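Local coordinates for protein N-acetylmuramoyl-L-alanine amidase (Mycolicibacterium smegmatis, PDB 7AGM) that probably hydrolyses, as a zinc-dependent amidase, the amide bond between N-acetylmuramic acid and L-alanine in cell-wall peptidoglycan, at residues F55-A66 and R201-I212. Numbering follows the deposited sequence.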
loop_
_atom_site.group_PDB
_atom_site.type_symbol
_atom_site.label_atom_id
_atom_site.label_comp_id
_atom_site.label_asym_id
_atom_site.label_seq_id
_atom_site.Cartn_x
_atom_site.Cartn_y
_atom_site.Cartn_z
ATOM N N PHE A 55 10.057 -1.725 -6.831
ATOM C CA PHE A 55 8.903 -2.611 -6.915
ATOM C C PHE A 55 7.606 -1.843 -6.694
ATOM O O PHE A 55 6.638 -2.007 -7.448
ATOM C CB PHE A 55 8.999 -3.738 -5.887
ATOM C CG PHE A 55 7.698 -4.466 -5.703
ATOM C CD1 PHE A 55 7.242 -5.355 -6.662
ATOM C CD2 PHE A 55 6.901 -4.225 -4.591
ATOM C CE1 PHE A 55 6.026 -6.010 -6.519
ATOM C CE2 PHE A 55 5.688 -4.876 -4.434
ATOM C CZ PHE A 55 5.244 -5.773 -5.390
ATOM N N THR A 56 7.552 -1.021 -5.638
ATOM C CA THR A 56 6.300 -0.329 -5.348
ATOM C C THR A 56 5.977 0.683 -6.436
ATOM O O THR A 56 4.811 0.854 -6.809
ATOM C CB THR A 56 6.362 0.360 -3.983
ATOM O OG1 THR A 56 7.317 1.430 -4.021
ATOM C CG2 THR A 56 6.718 -0.634 -2.863
ATOM N N TRP A 57 6.998 1.354 -6.964
ATOM C CA TRP A 57 6.786 2.339 -8.022
ATOM C C TRP A 57 6.171 1.697 -9.262
ATOM O O TRP A 57 5.098 2.105 -9.730
ATOM C CB TRP A 57 8.121 3.008 -8.349
ATOM C CG TRP A 57 8.075 3.906 -9.539
ATOM C CD1 TRP A 57 8.674 3.705 -10.758
ATOM C CD2 TRP A 57 7.402 5.167 -9.628
ATOM N NE1 TRP A 57 8.412 4.761 -11.590
ATOM C CE2 TRP A 57 7.639 5.676 -10.922
ATOM C CE3 TRP A 57 6.627 5.916 -8.738
ATOM C CZ2 TRP A 57 7.116 6.892 -11.350
ATOM C CZ3 TRP A 57 6.113 7.131 -9.166
ATOM C CH2 TRP A 57 6.357 7.602 -10.461
ATOM N N ASP A 58 6.826 0.662 -9.796
ATOM C CA ASP A 58 6.342 0.077 -11.043
ATOM C C ASP A 58 4.987 -0.603 -10.855
ATOM O O ASP A 58 4.098 -0.475 -11.709
ATOM C CB ASP A 58 7.377 -0.882 -11.620
ATOM C CG ASP A 58 6.997 -1.355 -12.999
ATOM O OD1 ASP A 58 7.096 -0.542 -13.937
ATOM O OD2 ASP A 58 6.579 -2.523 -13.139
ATOM N N THR A 59 4.792 -1.291 -9.727
ATOM C CA THR A 59 3.497 -1.911 -9.463
ATOM C C THR A 59 2.398 -0.858 -9.376
ATOM O O THR A 59 1.300 -1.047 -9.922
ATOM C CB THR A 59 3.571 -2.735 -8.174
ATOM O OG1 THR A 59 4.593 -3.727 -8.312
ATOM C CG2 THR A 59 2.249 -3.437 -7.888
ATOM N N THR A 60 2.693 0.282 -8.744
ATOM C CA THR A 60 1.683 1.329 -8.611
ATOM C C THR A 60 1.342 1.944 -9.965
ATOM O O THR A 60 0.175 2.262 -10.225
ATOM C CB THR A 60 2.119 2.389 -7.594
ATOM O OG1 THR A 60 2.326 1.775 -6.308
ATOM C CG2 THR A 60 1.034 3.458 -7.448
ATOM N N LEU A 61 2.337 2.080 -10.860
ATOM C CA LEU A 61 2.052 2.588 -12.202
ATOM C C LEU A 61 1.083 1.669 -12.935
ATOM O O LEU A 61 0.204 2.133 -13.673
ATOM C CB LEU A 61 3.353 2.716 -12.998
ATOM C CG LEU A 61 4.310 3.822 -12.554
ATOM C CD1 LEU A 61 5.569 3.812 -13.415
ATOM C CD2 LEU A 61 3.626 5.191 -12.616
ATOM N N ARG A 62 1.246 0.359 -12.760
ATOM C CA ARG A 62 0.338 -0.597 -13.378
ATOM C C ARG A 62 -1.055 -0.496 -12.776
ATOM O O ARG A 62 -2.050 -0.538 -13.510
ATOM C CB ARG A 62 0.915 -2.002 -13.249
ATOM C CG ARG A 62 2.206 -2.158 -14.053
ATOM C CD ARG A 62 2.954 -3.437 -13.707
ATOM N NE ARG A 62 4.271 -3.479 -14.348
ATOM C CZ ARG A 62 4.503 -3.966 -15.563
ATOM N NH1 ARG A 62 3.512 -4.468 -16.287
ATOM N NH2 ARG A 62 5.736 -3.951 -16.053
ATOM N N VAL A 63 -1.147 -0.339 -11.448
ATOM C CA VAL A 63 -2.444 -0.123 -10.810
ATOM C C VAL A 63 -3.105 1.134 -11.365
ATOM O O VAL A 63 -4.291 1.129 -11.713
ATOM C CB VAL A 63 -2.290 -0.049 -9.277
ATOM C CG1 VAL A 63 -3.583 0.458 -8.621
ATOM C CG2 VAL A 63 -1.890 -1.414 -8.696
ATOM N N ARG A 64 -2.344 2.229 -11.466
ATOM C CA ARG A 64 -2.918 3.483 -11.948
ATOM C C ARG A 64 -3.484 3.335 -13.353
ATOM O O ARG A 64 -4.590 3.806 -13.643
ATOM C CB ARG A 64 -1.888 4.612 -11.918
ATOM C CG ARG A 64 -2.453 5.864 -12.561
ATOM C CD ARG A 64 -1.568 7.043 -12.405
ATOM N NE ARG A 64 -0.409 6.961 -13.275
ATOM C CZ ARG A 64 0.493 7.926 -13.367
ATOM N NH1 ARG A 64 0.350 9.030 -12.645
ATOM N NH2 ARG A 64 1.531 7.786 -14.174
ATOM N N ALA A 65 -2.718 2.715 -14.255
ATOM C CA ALA A 65 -3.186 2.538 -15.627
ATOM C C ALA A 65 -4.501 1.766 -15.673
ATOM O O ALA A 65 -5.415 2.129 -16.424
ATOM C CB ALA A 65 -2.119 1.817 -16.449
ATOM N N ALA A 66 -4.627 0.707 -14.868
ATOM C CA ALA A 66 -5.856 -0.077 -14.888
ATOM C C ALA A 66 -7.028 0.719 -14.328
ATOM O O ALA A 66 -8.142 0.650 -14.863
ATOM C CB ALA A 66 -5.664 -1.395 -14.138
ATOM N N ARG A 201 4.894 -8.150 -11.335
ATOM C CA ARG A 201 4.366 -6.880 -10.849
ATOM C C ARG A 201 2.978 -6.615 -11.421
ATOM O O ARG A 201 2.100 -6.086 -10.727
ATOM C CB ARG A 201 5.352 -5.744 -11.148
ATOM C CG ARG A 201 6.690 -5.913 -10.411
ATOM C CD ARG A 201 7.571 -4.678 -10.471
ATOM N NE ARG A 201 8.004 -4.385 -11.839
ATOM C CZ ARG A 201 9.091 -4.887 -12.424
ATOM N NH1 ARG A 201 9.883 -5.725 -11.768
ATOM N NH2 ARG A 201 9.390 -4.541 -13.674
ATOM N N GLN A 202 2.744 -7.013 -12.671
ATOM C CA GLN A 202 1.400 -6.914 -13.233
ATOM C C GLN A 202 0.424 -7.819 -12.489
ATOM O O GLN A 202 -0.742 -7.455 -12.293
ATOM C CB GLN A 202 1.423 -7.264 -14.723
ATOM C CG GLN A 202 0.115 -6.954 -15.438
ATOM C CD GLN A 202 -0.178 -5.467 -15.486
ATOM O OE1 GLN A 202 0.694 -4.661 -15.818
ATOM N NE2 GLN A 202 -1.412 -5.091 -15.145
ATOM N N LYS A 203 0.889 -9.000 -12.066
ATOM C CA LYS A 203 0.059 -9.926 -11.300
ATOM C C LYS A 203 -0.387 -9.290 -9.989
ATOM O O LYS A 203 -1.576 -9.315 -9.641
ATOM C CB LYS A 203 0.863 -11.206 -11.053
ATOM C CG LYS A 203 0.190 -12.299 -10.228
ATOM C CD LYS A 203 1.235 -13.341 -9.806
ATOM C CE LYS A 203 0.647 -14.467 -8.973
ATOM N NZ LYS A 203 -0.381 -15.218 -9.738
ATOM N N TYR A 204 0.557 -8.699 -9.251
ATOM C CA TYR A 204 0.185 -7.982 -8.034
ATOM C C TYR A 204 -0.762 -6.828 -8.339
ATOM O O TYR A 204 -1.747 -6.612 -7.624
ATOM C CB TYR A 204 1.435 -7.449 -7.331
ATOM C CG TYR A 204 2.278 -8.495 -6.633
ATOM C CD1 TYR A 204 1.765 -9.242 -5.570
ATOM C CD2 TYR A 204 3.595 -8.717 -7.017
ATOM C CE1 TYR A 204 2.544 -10.193 -4.919
ATOM C CE2 TYR A 204 4.376 -9.650 -6.383
ATOM C CZ TYR A 204 3.854 -10.396 -5.338
ATOM O OH TYR A 204 4.664 -11.322 -4.710
ATOM N N ALA A 205 -0.466 -6.060 -9.389
ATOM C CA ALA A 205 -1.302 -4.908 -9.718
ATOM C C ALA A 205 -2.727 -5.324 -10.052
ATOM O O ALA A 205 -3.685 -4.697 -9.581
ATOM C CB ALA A 205 -0.689 -4.117 -10.878
ATOM N N ASP A 206 -2.890 -6.392 -10.843
ATOM C CA ASP A 206 -4.226 -6.840 -11.229
ATOM C C ASP A 206 -5.047 -7.210 -10.001
ATOM O O ASP A 206 -6.241 -6.905 -9.930
ATOM C CB ASP A 206 -4.132 -8.050 -12.161
ATOM C CG ASP A 206 -3.618 -7.703 -13.543
ATOM O OD1 ASP A 206 -3.616 -6.516 -13.921
ATOM O OD2 ASP A 206 -3.229 -8.644 -14.262
ATOM N N ALA A 207 -4.421 -7.880 -9.031
ATOM C CA ALA A 207 -5.131 -8.268 -7.815
ATOM C C ALA A 207 -5.488 -7.049 -6.974
ATOM O O ALA A 207 -6.599 -6.958 -6.432
ATOM C CB ALA A 207 -4.259 -9.234 -7.012
ATOM N N ILE A 208 -4.555 -6.104 -6.847
ATOM C CA ILE A 208 -4.838 -4.881 -6.101
ATOM C C ILE A 208 -5.987 -4.108 -6.745
ATOM O O ILE A 208 -6.879 -3.604 -6.051
ATOM C CB ILE A 208 -3.555 -4.041 -5.950
ATOM C CG1 ILE A 208 -2.544 -4.804 -5.079
ATOM C CG2 ILE A 208 -3.888 -2.640 -5.397
ATOM C CD1 ILE A 208 -1.156 -4.165 -5.031
ATOM N N VAL A 209 -5.995 -4.025 -8.082
ATOM C CA VAL A 209 -7.075 -3.335 -8.787
ATOM C C VAL A 209 -8.423 -3.989 -8.506
ATOM O O VAL A 209 -9.426 -3.296 -8.285
ATOM C CB VAL A 209 -6.770 -3.257 -10.297
ATOM C CG1 VAL A 209 -7.991 -2.787 -11.064
ATOM C CG2 VAL A 209 -5.597 -2.324 -10.551
ATOM N N ARG A 210 -8.475 -5.324 -8.491
ATOM C CA ARG A 210 -9.728 -6.001 -8.157
ATOM C C ARG A 210 -10.186 -5.640 -6.750
ATOM O O ARG A 210 -11.381 -5.424 -6.512
ATOM C CB ARG A 210 -9.572 -7.515 -8.293
ATOM C CG ARG A 210 -9.441 -7.999 -9.727
ATOM C CD ARG A 210 -9.163 -9.496 -9.788
ATOM N NE ARG A 210 -10.288 -10.284 -9.293
ATOM C CZ ARG A 210 -10.274 -11.607 -9.148
ATOM N NH1 ARG A 210 -9.187 -12.303 -9.455
ATOM N NH2 ARG A 210 -11.350 -12.236 -8.690
ATOM N N GLY A 211 -9.249 -5.576 -5.802
ATOM C CA GLY A 211 -9.595 -5.127 -4.458
ATOM C C GLY A 211 -10.143 -3.710 -4.433
ATOM O O GLY A 211 -11.137 -3.424 -3.756
ATOM N N ILE A 212 -9.481 -2.794 -5.145
ATOM C CA ILE A 212 -9.925 -1.400 -5.183
ATOM C C ILE A 212 -11.300 -1.293 -5.824
ATOM O O ILE A 212 -12.211 -0.657 -5.275
ATOM C CB ILE A 212 -8.891 -0.517 -5.907
ATOM C CG1 ILE A 212 -7.577 -0.511 -5.126
ATOM C CG2 ILE A 212 -9.448 0.899 -6.107
ATOM C CD1 ILE A 212 -6.454 0.245 -5.849
HETATM O O HOH W 1 8.349 -2.587 -15.657
HETATM O O HOH W 2 -2.280 -2.192 -15.717
#
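A bend at chi3 (-65°) turns the end of Arg201 onto Asp58. Asp58 holds its CG anti to the backbone N, which puts OD2 between the two arginines Arg201 and Arg62. Arg62 keeps an extended chain from CG to NE and reaches the same carboxylate. Asp58 OD2 is therefore gripped twice, by Arg201 NE at 2.7 Å and by Arg62 NE at 2.8 Å. Both bonds are nearly straight, and they arrive from opposite faces of the carboxylate plane. The shared carboxylate probably offsets the like charges of the two arginines. A water accepts from NH2 of both and so closes the network. At another edge of the Arg62 guanidinium, NH1 donates to Gln202 OE1 at 2.9 Å, in the amide plane and on a lone pair. Gln202 NE2 in turn donates to Asp206 OD1, which helps fix how the amide is turned.

Beside this polar network the contact is largely apolar. Val63 is a knob among Ala205, Ile208, Val209 and Ile212, with its CG2 3.7 Å from Ala205 CB. The axes of segments 55-66 and 201-212 come within 8.4 Å and cross at -49°; the small Ala205 probably helps this close approach. Ala66 CB rests on Val209 CG2. At the other end the edge of the Phe55 ring meets the face of Tyr204 in an offset edge-to-face pair, planes 86° apart.

Phe55 lies one turn after the zinc ligand Glu52, so this end borders the metal site. Helices 52-69 and 198-219 pack side by side against the central mixed sheet. Phe55, Ile208 and Ile212 all touch strand 102-109, which carries the zinc ligand His107.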